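Side-chain contacts in protein kinase domain-containing protein (Chaetomium thermophilum, PDB 6Z3U), which probably phosphorylates serine and threonine residues of other proteins with ATP, as the cyclin-dependent kinase of the CDK-activating kinase complex: residues C211-I216 with T373-L378; H151-G156 with M201-R206; P321-S324 with E328-D331. One frame throughout, in Å; residues are numbered along the deposited sequence.

Interaction 1 of 3, residues C211-I216 with T373-L378; sequences CHENFI and TAREML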
ATOM      1  N   CYS B 211       8.399   8.530   2.690  1.00 31.14           N
ATOM      2  CA  CYS B 211       8.058   7.121   2.535  1.00 21.09           C
ATOM      3  C   CYS B 211       8.004   6.431   3.890  1.00 24.70           C
ATOM      4  O   CYS B 211       7.017   5.768   4.227  1.00 34.50           O
ATOM      5  CB  CYS B 211       9.077   6.431   1.631  1.00 20.78           C
ATOM      6  SG  CYS B 211       8.970   6.887  -0.107  1.00 20.87           S
ATOM      7  N   HIS B 212       9.061   6.587   4.688  1.00 21.85           N
ATOM      8  CA  HIS B 212       9.104   5.924   5.985  1.00 24.47           C
ATOM      9  C   HIS B 212       8.104   6.533   6.956  1.00 24.34           C
ATOM     10  O   HIS B 212       7.561   5.822   7.809  1.00 22.04           O
ATOM     11  CB  HIS B 212      10.521   5.989   6.547  1.00 20.84           C
ATOM     12  CG  HIS B 212      11.534   5.278   5.705  1.00 20.47           C
ATOM     13  ND1 HIS B 212      12.874   5.241   6.022  1.00 20.24           N
ATOM     14  CD2 HIS B 212      11.400   4.577   4.555  1.00 20.45           C
ATOM     15  CE1 HIS B 212      13.522   4.547   5.104  1.00 20.17           C
ATOM     16  NE2 HIS B 212      12.651   4.134   4.202  1.00 20.27           N
ATOM     17  N   GLU B 213       7.846   7.838   6.845  1.00 29.62           N
ATOM     18  CA  GLU B 213       6.815   8.459   7.671  1.00 29.46           C
ATOM     19  C   GLU B 213       5.463   7.791   7.454  1.00 29.29           C
ATOM     20  O   GLU B 213       4.623   7.780   8.361  1.00 34.13           O
ATOM     21  CB  GLU B 213       6.727   9.954   7.363  1.00 33.46           C
ATOM     22  CG  GLU B 213       6.319  10.827   8.550  1.00 37.72           C
ATOM     23  CD  GLU B 213       7.337  10.805   9.682  1.00 43.99           C
ATOM     24  OE1 GLU B 213       6.949  11.088  10.836  1.00 51.47           O
ATOM     25  OE2 GLU B 213       8.524  10.515   9.420  1.00 36.89           O
ATOM     26  N   ASN B 214       5.237   7.238   6.261  1.00 29.18           N
ATOM     27  CA  ASN B 214       4.012   6.522   5.930  1.00 28.45           C
ATOM     28  C   ASN B 214       4.213   5.011   5.906  1.00 24.26           C
ATOM     29  O   ASN B 214       3.418   4.292   5.291  1.00 23.83           O
ATOM     30  CB  ASN B 214       3.475   7.001   4.582  1.00 28.90           C
ATOM     31  CG  ASN B 214       3.013   8.440   4.623  1.00 31.59           C
ATOM     32  OD1 ASN B 214       1.833   8.721   4.842  1.00 38.14           O
ATOM     33  ND2 ASN B 214       3.947   9.363   4.437  1.00 35.42           N
ATOM     34  N   PHE B 215       5.273   4.521   6.549  1.00 30.18           N
ATOM     35  CA  PHE B 215       5.499   3.089   6.729  1.00 26.19           C
ATOM     36  C   PHE B 215       5.544   2.362   5.387  1.00 24.35           C
ATOM     37  O   PHE B 215       4.880   1.346   5.176  1.00 26.28           O
ATOM     38  CB  PHE B 215       4.436   2.484   7.646  1.00 29.65           C
ATOM     39  CG  PHE B 215       4.138   3.319   8.855  1.00 26.30           C
ATOM     40  CD1 PHE B 215       5.092   3.492   9.844  1.00 25.86           C
ATOM     41  CD2 PHE B 215       2.901   3.922   9.009  1.00 24.16           C
ATOM     42  CE1 PHE B 215       4.823   4.257  10.957  1.00 33.48           C
ATOM     43  CE2 PHE B 215       2.625   4.685  10.121  1.00 25.05           C
ATOM     44  CZ  PHE B 215       3.586   4.856  11.095  1.00 36.53           C
ATOM     45  N   ILE B 216       6.354   2.892   4.474  1.00 29.02           N
ATOM     46  CA  ILE B 216       6.536   2.321   3.147  1.00 23.11           C
ATOM     47  C   ILE B 216       8.027   2.258   2.859  1.00 21.70           C
ATOM     48  O   ILE B 216       8.742   3.249   3.044  1.00 21.29           O
ATOM     49  CB  ILE B 216       5.816   3.149   2.067  1.00 22.21           C
ATOM     50  CG1 ILE B 216       4.306   3.116   2.293  1.00 22.74           C
ATOM     51  CG2 ILE B 216       6.158   2.621   0.686  1.00 22.25           C
ATOM     52  CD1 ILE B 216       3.569   4.240   1.607  1.00 30.41           C
ATOM     53  N   THR B 373      18.804   7.267  10.538  1.00 28.68           N
ATOM     54  CA  THR B 373      17.458   7.197   9.993  1.00 29.14           C
ATOM     55  C   THR B 373      17.184   8.407   9.103  1.00 29.46           C
ATOM     56  O   THR B 373      17.929   9.387   9.094  1.00 42.03           O
ATOM     57  CB  THR B 373      16.425   7.127  11.115  1.00 31.28           C
ATOM     58  OG1 THR B 373      16.388   8.382  11.808  1.00 36.10           O
ATOM     59  CG2 THR B 373      16.778   6.016  12.089  1.00 31.55           C
ATOM     60  N   ALA B 374      16.088   8.333   8.347  1.00 26.12           N
ATOM     61  CA  ALA B 374      15.757   9.433   7.446  1.00 24.87           C
ATOM     62  C   ALA B 374      15.425  10.703   8.222  1.00 27.88           C
ATOM     63  O   ALA B 374      15.845  11.799   7.831  1.00 37.06           O
ATOM     64  CB  ALA B 374      14.596   9.039   6.538  1.00 24.32           C
ATOM     65  N   ARG B 375      14.681  10.585   9.325  1.00 33.02           N
ATOM     66  CA  ARG B 375      14.385  11.763  10.135  1.00 27.39           C
ATOM     67  C   ARG B 375      15.661  12.353  10.720  1.00 30.08           C
ATOM     68  O   ARG B 375      15.895  13.564  10.637  1.00 34.19           O
ATOM     69  CB  ARG B 375      13.399  11.409  11.249  1.00 37.79           C
ATOM     70  CG  ARG B 375      13.428  12.382  12.425  1.00 36.75           C
ATOM     71  CD  ARG B 375      12.275  12.154  13.401  1.00 58.24           C
ATOM     72  NE  ARG B 375      11.026  12.759  12.937  1.00 73.08           N
ATOM     73  CZ  ARG B 375       9.963  12.087  12.496  1.00 80.25           C
ATOM     74  NH1 ARG B 375       9.961  10.759  12.453  1.00 72.78           N
ATOM     75  NH2 ARG B 375       8.885  12.753  12.099  1.00 67.73           N
ATOM     76  N   GLU B 376      16.508  11.506  11.307  1.00 31.12           N
ATOM     77  CA  GLU B 376      17.792  11.989  11.802  1.00 28.48           C
ATOM     78  C   GLU B 376      18.575  12.661  10.685  1.00 27.62           C
ATOM     79  O   GLU B 376      19.247  13.675  10.903  1.00 36.35           O
ATOM     80  CB  GLU B 376      18.597  10.832  12.391  1.00 28.94           C
ATOM     81  CG  GLU B 376      18.008  10.226  13.651  1.00 30.06           C
ATOM     82  CD  GLU B 376      18.706   8.940  14.049  1.00 33.93           C
ATOM     83  OE1 GLU B 376      19.446   8.388  13.209  1.00 36.04           O
ATOM     84  OE2 GLU B 376      18.516   8.479  15.196  1.00 34.59           O
ATOM     85  N   MET B 377      18.477  12.116   9.472  1.00 29.27           N
ATOM     86  CA  MET B 377      19.212  12.672   8.344  1.00 25.78           C
ATOM     87  C   MET B 377      18.806  14.115   8.082  1.00 26.16           C
ATOM     88  O   MET B 377      19.658  14.963   7.792  1.00 35.39           O
ATOM     89  CB  MET B 377      18.967  11.804   7.110  1.00 26.73           C
ATOM     90  CG  MET B 377      20.117  11.769   6.126  1.00 34.91           C
ATOM     91  SD  MET B 377      19.856  10.548   4.826  1.00 27.55           S
ATOM     92  CE  MET B 377      20.066   9.042   5.769  1.00 23.83           C
ATOM     93  N   LEU B 378      17.510  14.416   8.191  1.00 27.50           N
ATOM     94  CA  LEU B 378      17.030  15.756   7.874  1.00 35.68           C
ATOM     95  C   LEU B 378      17.456  16.798   8.898  1.00 35.01           C
ATOM     96  O   LEU B 378      17.520  17.984   8.562  1.00 40.07           O
ATOM     97  CB  LEU B 378      15.505  15.754   7.754  1.00 34.43           C
ATOM     98  CG  LEU B 378      14.936  15.066   6.513  1.00 36.09           C
ATOM     99  CD1 LEU B 378      13.423  14.979   6.606  1.00 41.00           C
ATOM    100  CD2 LEU B 378      15.350  15.803   5.240  1.00 38.12           C
TER
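Glu213 and Arg375 show how a single salt bridge can tie the end of one kinase helix to the start of another. Followed outward, the glutamate does not head for its partner at CB; the chain bends at chi2 (64°), and this turn carries CD to 3.5 Å from NH2 of Arg375. OE1 takes both hydrogen bonds, a nearly straight one from NH2 of Arg375 (2.8 Å, 164°) and a weak one from NH1, while OE2 merely lies 3.4 Å from NH1 of Arg375. OE1 lies at the guanidinium edge, in its plane, yet the arginine approaches from above the carboxylate plane, the two groups being turned 75° apart. A glutamine here would probably leave the arginine without its countercharge. Beside the bridge, CB of Ala374 approaches ND1 of His212 obliquely at 4.2 Å. The glutamate is in the last turn of helix 194-213, which closes in a Schellman motif with Phe215 as C-prime residue; helix 374-378 starts with a capping box between Thr373 and Glu376. Ile279 of helix 276-291 packs against both His212 and Ala374, Leu148 of helix 136-148 meets Cys211, and Phe6 of the RING-type chain packs on Arg375.

Interaction 2 of 3, residues H151-G156 with M201-R206; sequences HPNIIG and MGMLTR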
ATOM      1  N   HIS B 151       3.293  14.677  -1.580  1.00 31.12           N
ATOM      2  CA  HIS B 151       4.591  15.233  -1.215  1.00 34.59           C
ATOM      3  C   HIS B 151       5.310  15.759  -2.454  1.00 38.58           C
ATOM      4  O   HIS B 151       5.218  15.156  -3.527  1.00 41.18           O
ATOM      5  CB  HIS B 151       5.455  14.179  -0.532  1.00 38.34           C
ATOM      6  CG  HIS B 151       6.663  14.744   0.150  1.00 36.47           C
ATOM      7  ND1 HIS B 151       7.899  14.816  -0.458  1.00 36.38           N
ATOM      8  CD2 HIS B 151       6.822  15.267   1.387  1.00 33.19           C
ATOM      9  CE1 HIS B 151       8.766  15.359   0.378  1.00 43.40           C
ATOM     10  NE2 HIS B 151       8.139  15.640   1.505  1.00 40.11           N
ATOM     11  N   PRO B 152       6.039  16.877  -2.344  1.00 36.69           N
ATOM     12  CA  PRO B 152       6.623  17.488  -3.550  1.00 36.10           C
ATOM     13  C   PRO B 152       7.754  16.686  -4.171  1.00 30.67           C
ATOM     14  O   PRO B 152       8.089  16.929  -5.336  1.00 23.80           O
ATOM     15  CB  PRO B 152       7.131  18.851  -3.051  1.00 40.15           C
ATOM     16  CG  PRO B 152       6.497  19.052  -1.708  1.00 38.93           C
ATOM     17  CD  PRO B 152       6.297  17.690  -1.143  1.00 37.08           C
ATOM     18  N   ASN B 153       8.369  15.761  -3.433  1.00 37.98           N
ATOM     19  CA  ASN B 153       9.486  14.972  -3.939  1.00 34.92           C
ATOM     20  C   ASN B 153       9.096  13.525  -4.228  1.00 32.80           C
ATOM     21  O   ASN B 153       9.970  12.656  -4.315  1.00 31.58           O
ATOM     22  CB  ASN B 153      10.646  15.023  -2.947  1.00 33.78           C
ATOM     23  CG  ASN B 153      11.135  16.435  -2.706  1.00 29.90           C
ATOM     24  OD1 ASN B 153      11.008  16.969  -1.605  1.00 39.55           O
ATOM     25  ND2 ASN B 153      11.696  17.049  -3.741  1.00 27.35           N
ATOM     26  N   ILE B 154       7.803  13.248  -4.376  1.00 30.71           N
ATOM     27  CA  ILE B 154       7.310  11.947  -4.812  1.00 28.17           C
ATOM     28  C   ILE B 154       6.464  12.174  -6.056  1.00 30.91           C
ATOM     29  O   ILE B 154       5.593  13.052  -6.066  1.00 32.01           O
ATOM     30  CB  ILE B 154       6.486  11.241  -3.719  1.00 33.21           C
ATOM     31  CG1 ILE B 154       7.301  11.086  -2.431  1.00 33.15           C
ATOM     32  CG2 ILE B 154       6.024   9.874  -4.213  1.00 29.62           C
ATOM     33  CD1 ILE B 154       8.370  10.019  -2.497  1.00 28.01           C
ATOM     34  N   ILE B 155       6.716  11.382  -7.100  1.00 30.35           N
ATOM     35  CA  ILE B 155       5.985  11.556  -8.350  1.00 32.31           C
ATOM     36  C   ILE B 155       4.496  11.449  -8.078  1.00 37.64           C
ATOM     37  O   ILE B 155       4.022  10.494  -7.443  1.00 44.40           O
ATOM     38  CB  ILE B 155       6.451  10.527  -9.390  1.00 30.89           C
ATOM     39  CG1 ILE B 155       5.828  10.837 -10.752  1.00 26.94           C
ATOM     40  CG2 ILE B 155       6.084   9.116  -8.955  1.00 47.70           C
ATOM     41  CD1 ILE B 155       6.346   9.963 -11.865  1.00 33.59           C
ATOM     42  N   GLY B 156       3.735  12.438  -8.541  1.00 35.30           N
ATOM     43  CA  GLY B 156       2.321  12.507  -8.245  1.00 31.19           C
ATOM     44  C   GLY B 156       1.496  11.672  -9.212  1.00 28.27           C
ATOM     45  O   GLY B 156       1.627  11.813 -10.427  1.00 31.23           O
ATOM     46  N   MET B 201      20.322  16.057  -2.667  1.00 19.11           N
ATOM     47  CA  MET B 201      20.237  15.158  -1.522  1.00 18.76           C
ATOM     48  C   MET B 201      19.130  15.582  -0.565  1.00 19.02           C
ATOM     49  O   MET B 201      18.470  14.733   0.044  1.00 18.94           O
ATOM     50  CB  MET B 201      21.584  15.117  -0.801  1.00 28.81           C
ATOM     51  CG  MET B 201      22.661  14.347  -1.543  1.00 23.09           C
ATOM     52  SD  MET B 201      22.261  12.603  -1.741  1.00 18.16           S
ATOM     53  CE  MET B 201      22.132  12.094  -0.030  1.00 18.07           C
ATOM     54  N   GLY B 202      18.912  16.891  -0.413  1.00 22.87           N
ATOM     55  CA  GLY B 202      17.802  17.354   0.404  1.00 19.83           C
ATOM     56  C   GLY B 202      16.463  16.868  -0.115  1.00 21.57           C
ATOM     57  O   GLY B 202      15.583  16.485   0.661  1.00 25.14           O
ATOM     58  N   MET B 203      16.286  16.888  -1.437  1.00 26.86           N
ATOM     59  CA  MET B 203      15.056  16.381  -2.034  1.00 25.60           C
ATOM     60  C   MET B 203      14.917  14.880  -1.810  1.00 23.05           C
ATOM     61  O   MET B 203      13.875  14.404  -1.345  1.00 24.17           O
ATOM     62  CB  MET B 203      15.045  16.712  -3.525  1.00 24.57           C
ATOM     63  CG  MET B 203      14.979  18.201  -3.802  1.00 21.48           C
ATOM     64  SD  MET B 203      15.372  18.615  -5.506  1.00 29.47           S
ATOM     65  CE  MET B 203      15.161  20.392  -5.481  1.00 27.86           C
ATOM     66  N   LEU B 204      15.962  14.118  -2.140  1.00 24.94           N
ATOM     67  CA  LEU B 204      15.924  12.670  -1.950  1.00 19.37           C
ATOM     68  C   LEU B 204      15.650  12.311  -0.494  1.00 19.23           C
ATOM     69  O   LEU B 204      14.820  11.442  -0.203  1.00 19.32           O
ATOM     70  CB  LEU B 204      17.240  12.051  -2.421  1.00 19.04           C
ATOM     71  CG  LEU B 204      17.459  10.574  -2.089  1.00 18.84           C
ATOM     72  CD1 LEU B 204      16.303   9.741  -2.597  1.00 30.97           C
ATOM     73  CD2 LEU B 204      18.771  10.079  -2.677  1.00 18.67           C
ATOM     74  N   THR B 205      16.338  12.972   0.439  1.00 19.10           N
ATOM     75  CA  THR B 205      16.160  12.638   1.848  1.00 19.09           C
ATOM     76  C   THR B 205      14.730  12.909   2.300  1.00 27.86           C
ATOM     77  O   THR B 205      14.153  12.122   3.061  1.00 28.72           O
ATOM     78  CB  THR B 205      17.154  13.423   2.704  1.00 25.00           C
ATOM     79  OG1 THR B 205      18.488  13.162   2.251  1.00 27.65           O
ATOM     80  CG2 THR B 205      17.046  13.025   4.168  1.00 32.14           C
ATOM     81  N   ARG B 206      14.129  14.002   1.825  1.00 27.95           N
ATOM     82  CA  ARG B 206      12.735  14.262   2.166  1.00 30.42           C
ATOM     83  C   ARG B 206      11.819  13.196   1.578  1.00 30.67           C
ATOM     84  O   ARG B 206      10.853  12.773   2.222  1.00 32.40           O
ATOM     85  CB  ARG B 206      12.314  15.650   1.682  1.00 30.24           C
ATOM     86  CG  ARG B 206      12.923  16.805   2.460  1.00 36.23           C
ATOM     87  CD  ARG B 206      12.268  18.126   2.068  1.00 47.79           C
ATOM     88  NE  ARG B 206      12.800  19.260   2.818  1.00 48.47           N
ATOM     89  CZ  ARG B 206      13.785  20.051   2.400  1.00 61.95           C
ATOM     90  NH1 ARG B 206      14.363  19.848   1.221  1.00 55.23           N
ATOM     91  NH2 ARG B 206      14.193  21.053   3.169  1.00 64.78           N
TER
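Asn153 and His151 reach helix 194-213 through different first torsions. In Asn153, CG stands anti to the carbonyl carbon (chi1 -60°) and the amide is carried to the helix surface; in His151, CG is anti to the backbone N (chi1 -167°), and the ring turns back toward the type I turn that runs from His151 to Ile154. There ND1 of His151 accepts from N of Asn153 at 3.2 Å, the donor tilted from the ring plane, so the imidazole is pinned by the very turn it belongs to. Both groups then converge on CB of Arg206, and the amide also reaches Met203. The Asn153 side chain crosses Met203 at about a right angle, with ND2 of Asn153 lying 3.4 Å from CB of Met203, while OD1 of Asn153 comes 3.8 Å from CB of Arg206. That same CB meets the imidazole at its edge, near the ring plane, 3.8 Å from CE1 of His151. No hydrogen bond links the segments: the helix supplies aliphatic surface, and the extended arginine chain leads its charged end away. The buried amide is satisfied elsewhere, ND2 of Asn153 donating to OE2 of Glu233 and to the backbone O of Val234. Trp210 stacks on the His151 ring, and Met9 of the RING-type chain packs against it as well. Backbone hydrogen bonds between Leu236 and both Asn153 and Ile155 fasten the turn to the hairpin of strands 226-228 and 234-236. This is the His-x-Asn turn of the protein kinase fold, in the loop between the C-helix (136-148) and strand 157-162, by which an N-lobe element stays docked on the E-helix of the C-lobe.

Interaction 3 of 3, residues P321-S324 with E328-D331; sequences PGVS and EWWD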
ATOM      1  N   PRO B 321      26.837  -7.720  15.965  1.00 52.47           N
ATOM      2  CA  PRO B 321      26.525  -9.006  16.602  1.00 47.88           C
ATOM      3  C   PRO B 321      25.466  -9.779  15.833  1.00 43.89           C
ATOM      4  O   PRO B 321      24.439  -9.232  15.424  1.00 41.28           O
ATOM      5  CB  PRO B 321      26.028  -8.594  17.993  1.00 43.74           C
ATOM      6  CG  PRO B 321      26.668  -7.276  18.246  1.00 46.94           C
ATOM      7  CD  PRO B 321      26.736  -6.595  16.910  1.00 53.11           C
ATOM      8  N   GLY B 322      25.724 -11.071  15.641  1.00 42.93           N
ATOM      9  CA  GLY B 322      24.811 -11.950  14.950  1.00 42.60           C
ATOM     10  C   GLY B 322      24.890 -11.896  13.443  1.00 41.01           C
ATOM     11  O   GLY B 322      24.113 -12.592  12.778  1.00 41.24           O
ATOM     12  N   VAL B 323      25.797 -11.095  12.880  1.00 50.40           N
ATOM     13  CA  VAL B 323      25.868 -10.962  11.427  1.00 51.64           C
ATOM     14  C   VAL B 323      26.157 -12.313  10.782  1.00 46.53           C
ATOM     15  O   VAL B 323      25.547 -12.678   9.771  1.00 38.59           O
ATOM     16  CB  VAL B 323      26.919  -9.905  11.038  1.00 44.10           C
ATOM     17  CG1 VAL B 323      28.309 -10.331  11.485  1.00 45.05           C
ATOM     18  CG2 VAL B 323      26.887  -9.645   9.536  1.00 43.81           C
ATOM     19  N   SER B 324      27.080 -13.082  11.365  1.00 45.97           N
ATOM     20  CA  SER B 324      27.443 -14.383  10.814  1.00 44.39           C
ATOM     21  C   SER B 324      26.306 -15.395  10.882  1.00 49.55           C
ATOM     22  O   SER B 324      26.456 -16.505  10.360  1.00 43.84           O
ATOM     23  CB  SER B 324      28.662 -14.939  11.551  1.00 48.28           C
ATOM     24  OG  SER B 324      28.380 -15.127  12.927  1.00 53.82           O
ATOM     25  N   GLU B 328      22.163 -16.010   4.563  1.00 44.62           N
ATOM     26  CA  GLU B 328      23.088 -16.130   3.443  1.00 46.71           C
ATOM     27  C   GLU B 328      24.357 -15.336   3.707  1.00 37.90           C
ATOM     28  O   GLU B 328      24.929 -14.718   2.804  1.00 35.57           O
ATOM     29  CB  GLU B 328      22.428 -15.675   2.143  1.00 49.22           C
ATOM     30  CG  GLU B 328      21.291 -16.572   1.683  1.00 49.27           C
ATOM     31  CD  GLU B 328      20.460 -15.939   0.587  1.00 59.45           C
ATOM     32  OE1 GLU B 328      20.949 -15.860  -0.559  1.00 57.97           O
ATOM     33  OE2 GLU B 328      19.318 -15.518   0.875  1.00 66.35           O
ATOM     34  N   TRP B 329      24.812 -15.334   4.956  1.00 40.67           N
ATOM     35  CA  TRP B 329      26.066 -14.671   5.286  1.00 42.51           C
ATOM     36  C   TRP B 329      27.215 -15.299   4.510  1.00 38.08           C
ATOM     37  O   TRP B 329      27.334 -16.525   4.432  1.00 39.41           O
ATOM     38  CB  TRP B 329      26.339 -14.766   6.784  1.00 48.84           C
ATOM     39  CG  TRP B 329      27.712 -14.307   7.154  1.00 39.05           C
ATOM     40  CD1 TRP B 329      28.130 -13.020   7.318  1.00 38.09           C
ATOM     41  CD2 TRP B 329      28.857 -15.134   7.392  1.00 40.64           C
ATOM     42  NE1 TRP B 329      29.462 -12.993   7.652  1.00 38.97           N
ATOM     43  CE2 TRP B 329      29.931 -14.279   7.702  1.00 40.63           C
ATOM     44  CE3 TRP B 329      29.075 -16.514   7.375  1.00 43.45           C
ATOM     45  CZ2 TRP B 329      31.207 -14.760   7.994  1.00 51.39           C
ATOM     46  CZ3 TRP B 329      30.341 -16.989   7.665  1.00 44.99           C
ATOM     47  CH2 TRP B 329      31.391 -16.114   7.970  1.00 45.75           C
ATOM     48  N   TRP B 330      28.069 -14.453   3.944  1.00 42.05           N
ATOM     49  CA  TRP B 330      29.235 -14.924   3.214  1.00 45.11           C
ATOM     50  C   TRP B 330      30.366 -13.925   3.395  1.00 43.94           C
ATOM     51  O   TRP B 330      30.139 -12.717   3.494  1.00 46.79           O
ATOM     52  CB  TRP B 330      28.929 -15.125   1.728  1.00 44.81           C
ATOM     53  CG  TRP B 330      30.117 -15.580   0.944  1.00 47.52           C
ATOM     54  CD1 TRP B 330      30.554 -16.863   0.788  1.00 44.82           C
ATOM     55  CD2 TRP B 330      31.023 -14.754   0.205  1.00 47.39           C
ATOM     56  NE1 TRP B 330      31.677 -16.887  -0.003  1.00 46.54           N
ATOM     57  CE2 TRP B 330      31.985 -15.604  -0.374  1.00 46.42           C
ATOM     58  CE3 TRP B 330      31.112 -13.378  -0.026  1.00 49.70           C
ATOM     59  CZ2 TRP B 330      33.023 -15.126  -1.168  1.00 57.36           C
ATOM     60  CZ3 TRP B 330      32.144 -12.903  -0.814  1.00 49.52           C
ATOM     61  CH2 TRP B 330      33.085 -13.774  -1.376  1.00 57.30           C
ATOM     62  N   ASP B 331      31.590 -14.448   3.450  1.00 46.36           N
ATOM     63  CA  ASP B 331      32.784 -13.642   3.627  1.00 48.47           C
ATOM     64  C   ASP B 331      33.845 -14.146   2.659  1.00 54.76           C
ATOM     65  O   ASP B 331      33.984 -15.365   2.477  1.00 58.73           O
ATOM     66  CB  ASP B 331      33.306 -13.721   5.068  1.00 52.92           C
ATOM     67  CG  ASP B 331      34.406 -12.721   5.343  1.00 61.05           C
ATOM     68  OD1 ASP B 331      34.109 -11.507   5.369  1.00 54.06           O
ATOM     69  OD2 ASP B 331      35.567 -13.146   5.528  1.00 69.13           O
TER
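Ser324 and Trp329 bring the two segments closest, their CA atoms 5.7 Å apart, in the CMGC insert that follows the G-helix (301-311) of cyclin-dependent kinases. Gly322 has a positive phi of 82°, after which Val323 and Ser324 enter a 3-10 turn; residues 328-331 run as an irregular chain without helix or strand. Here the indole packs largely on backbone atoms: CA of Ser324 and O of Val323. Trp329 holds CG anti to its own N (chi1 170°), which lays one face of the indole over the turn. The Val323 contribution is partly aliphatic, CG2 of Val323 standing 4.2 Å from CD1 of Trp329, and partly backbone, since its carbonyl O lies obliquely beside the ring. Ser324 OG takes no part in the packing; it is hydrogen-bonded to one carboxylate oxygen of Glu317, whose other oxygen accepts from N of Gly322, fastening the turn at two points. Phe268 also meets the indole, and a crystal neighbour touches this tryptophan. The central contact is a CH-pi interaction: CA of Ser324 sits 3.7 Å from the centroid of the five-membered ring of Trp329, only 9° off the ring normal.

Overall arrangement
Interactions 1 and 2 share helix 194-213 and lie 12 Å apart, centre to centre. They are in direct touch: CB of Met377 packs on CG2 of Thr205 at 3.7 Å, CD2 of Leu378 on CG of Arg206 at 3.8 Å, and SG of Cys211 on CD1 of Ile154 at 4.0 Å. One helix thus links the N-lobe loop with the short helix 374-378. Interaction 3 stands apart in the C-lobe, its nearest atoms about 17 Å from interaction 1 and about 24 Å from interaction 2. None touches the predicted proton acceptor, Asp220, whose side chain is about 12 Å from that of His212 in interaction 1. The RING-type subunit comes within reach of all three.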